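Local coordinates for glucose-6-phosphate 1-dehydrogenase (Kluyveromyces lactis, PDB 7E6I), which oxidises glucose 6-phosphate to 6-phosphogluconolactone with NADP+ as acceptor, the first step of the oxidative pentose phosphate pathway, at residues Y33-L38 / K66-A71. Sequence-based numbering, arbitrary orientation.
Sequences YREGYL and KKPNGA
With CG anti to the backbone N (chi1 170°) and a bend at chi3 (76°), Arg34 sends its guanidinium from the last turn of helix 19-34 to the backbone of Lys66 and the ring of Pro68. NH1 donates to Lys66 O at 2.7 Å, a short but bent bond (132° at the hydrogen) that reaches the oxygen from above the carbonyl plane. Pro68 comes from the opposite direction and sets its CD over one guanidinium face, toward the rim, with Pro68 CD 3.4 Å from Arg34 NH1 and Pro68 CG 3.6 Å from Arg34 NE. Glu35, bent at chi2, curls back so that OE1 takes both NE (3.0 Å) and NH2 (3.2 Å) of Arg34; this side-on salt bridge onto one oxygen limits rotation of the guanidinium and probably offsets its charge. Cut back to an alanine here, Arg34 would be likely to leave Lys66 O without this donor, Glu35 OE1 without this pair of donors and the Pro68 ring without the flat group it packs on. Behind Arg34, a Schellman motif with Gly36 at positive phi ends the helix, while a type I turn from Lys67 to Gly70 shapes the facing loop. The contact thus ties the C-terminal end of helix 19-34, which follows strand 10-14 in the Rossmann-type NAD-binding domain, to the loop between helices 54-61 and 74-83; Trp410 touches Arg34 and Glu35, and Tyr33 packs on helix 74-83.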
loop_
_atom_site.group_PDB
_atom_site.type_symbol
_atom_site.label_atom_id
_atom_site.label_comp_id
_atom_site.label_asym_id
_atom_site.label_seq_id
_atom_site.Cartn_x
_atom_site.Cartn_y
_atom_site.Cartn_z
ATOM N N TYR A 33 15.683 13.609 -5.715
ATOM C CA TYR A 33 16.819 14.485 -5.998
ATOM C C TYR A 33 16.531 15.370 -7.205
ATOM O O TYR A 33 16.734 16.592 -7.160
ATOM C CB TYR A 33 18.093 13.658 -6.226
ATOM C CG TYR A 33 19.288 14.515 -6.601
ATOM C CD1 TYR A 33 20.042 15.158 -5.620
ATOM C CD2 TYR A 33 19.652 14.706 -7.934
ATOM C CE1 TYR A 33 21.133 15.959 -5.957
ATOM C CE2 TYR A 33 20.736 15.510 -8.276
ATOM C CZ TYR A 33 21.470 16.128 -7.280
ATOM O OH TYR A 33 22.547 16.920 -7.600
ATOM N N ARG A 34 16.030 14.762 -8.283
ATOM C CA ARG A 34 15.780 15.477 -9.528
ATOM C C ARG A 34 14.841 16.658 -9.325
ATOM O O ARG A 34 15.002 17.702 -9.967
ATOM C CB ARG A 34 15.219 14.493 -10.547
ATOM C CG ARG A 34 14.683 15.093 -11.805
ATOM C CD ARG A 34 13.771 14.104 -12.520
ATOM N NE ARG A 34 12.476 14.008 -11.855
ATOM C CZ ARG A 34 11.798 12.880 -11.676
ATOM N NH1 ARG A 34 12.277 11.720 -12.112
ATOM N NH2 ARG A 34 10.632 12.914 -11.052
ATOM N N GLU A 35 13.874 16.528 -8.424
ATOM C CA GLU A 35 12.930 17.597 -8.155
ATOM C C GLU A 35 13.344 18.449 -6.963
ATOM O O GLU A 35 12.554 19.267 -6.487
ATOM C CB GLU A 35 11.537 17.009 -7.955
ATOM C CG GLU A 35 11.132 16.049 -9.071
ATOM C CD GLU A 35 10.648 16.769 -10.325
ATOM O OE1 GLU A 35 10.398 16.086 -11.343
ATOM O OE2 GLU A 35 10.506 18.015 -10.284
ATOM N N GLY A 36 14.566 18.287 -6.476
ATOM C CA GLY A 36 15.062 19.206 -5.474
ATOM C C GLY A 36 14.657 18.894 -4.058
ATOM O O GLY A 36 14.683 19.787 -3.211
ATOM N N TYR A 37 14.307 17.645 -3.760
ATOM C CA TYR A 37 13.897 17.269 -2.415
ATOM C C TYR A 37 14.866 16.302 -1.754
ATOM O O TYR A 37 14.551 15.760 -0.688
ATOM C CB TYR A 37 12.491 16.678 -2.442
ATOM C CG TYR A 37 11.449 17.726 -2.713
ATOM C CD1 TYR A 37 10.968 18.527 -1.684
ATOM C CD2 TYR A 37 10.958 17.933 -3.997
ATOM C CE1 TYR A 37 10.014 19.493 -1.920
ATOM C CE2 TYR A 37 10.009 18.901 -4.249
ATOM C CZ TYR A 37 9.538 19.683 -3.207
ATOM O OH TYR A 37 8.590 20.657 -3.444
ATOM N N LEU A 38 16.033 16.071 -2.356
ATOM C CA LEU A 38 17.111 15.310 -1.734
ATOM C C LEU A 38 18.347 16.197 -1.680
ATOM O O LEU A 38 18.848 16.636 -2.725
ATOM C CB LEU A 38 17.402 14.009 -2.493
ATOM C CG LEU A 38 18.244 12.987 -1.720
ATOM C CD1 LEU A 38 17.591 12.586 -0.409
ATOM C CD2 LEU A 38 18.498 11.768 -2.578
ATOM N N LYS A 66 14.130 7.875 -13.824
ATOM C CA LYS A 66 13.107 8.459 -14.677
ATOM C C LYS A 66 13.496 9.885 -15.040
ATOM O O LYS A 66 13.787 10.692 -14.153
ATOM C CB LYS A 66 11.753 8.443 -13.973
ATOM C CG LYS A 66 10.736 7.529 -14.615
ATOM C CD LYS A 66 10.879 6.126 -14.098
ATOM C CE LYS A 66 10.406 5.127 -15.140
ATOM N NZ LYS A 66 10.484 3.722 -14.650
ATOM N N LYS A 67 13.516 10.187 -16.340
ATOM C CA LYS A 67 13.771 11.540 -16.833
ATOM C C LYS A 67 12.488 12.087 -17.444
ATOM O O LYS A 67 12.236 11.903 -18.645
ATOM C CB LYS A 67 14.908 11.575 -17.860
ATOM C CG LYS A 67 16.168 10.805 -17.495
ATOM C CD LYS A 67 16.592 9.908 -18.653
ATOM C CE LYS A 67 17.575 10.590 -19.595
ATOM N NZ LYS A 67 18.002 9.674 -20.703
ATOM N N PRO A 68 11.642 12.765 -16.666
ATOM C CA PRO A 68 10.438 13.362 -17.257
ATOM C C PRO A 68 10.746 14.547 -18.156
ATOM O O PRO A 68 9.941 14.855 -19.043
ATOM C CB PRO A 68 9.618 13.782 -16.033
ATOM C CG PRO A 68 10.639 14.032 -14.970
ATOM C CD PRO A 68 11.787 13.094 -15.236
ATOM N N ASN A 69 11.882 15.218 -17.958
ATOM C CA ASN A 69 12.334 16.269 -18.860
ATOM C C ASN A 69 13.233 15.732 -19.964
ATOM O O ASN A 69 14.064 16.477 -20.494
ATOM C CB ASN A 69 13.050 17.363 -18.070
ATOM C CG ASN A 69 12.333 17.706 -16.790
ATOM O OD1 ASN A 69 11.254 17.192 -16.523
ATOM N ND2 ASN A 69 12.929 18.571 -15.988
ATOM N N GLY A 70 13.099 14.452 -20.307
ATOM C CA GLY A 70 13.837 13.890 -21.425
ATOM C C GLY A 70 15.335 13.996 -21.226
ATOM O O GLY A 70 15.855 13.791 -20.126
ATOM N N ALA A 71 16.046 14.331 -22.309
ATOM C CA ALA A 71 17.492 14.486 -22.227
ATOM C C ALA A 71 17.895 15.689 -21.382
ATOM O O ALA A 71 19.029 15.738 -20.894
ATOM C CB ALA A 71 18.090 14.595 -23.627
#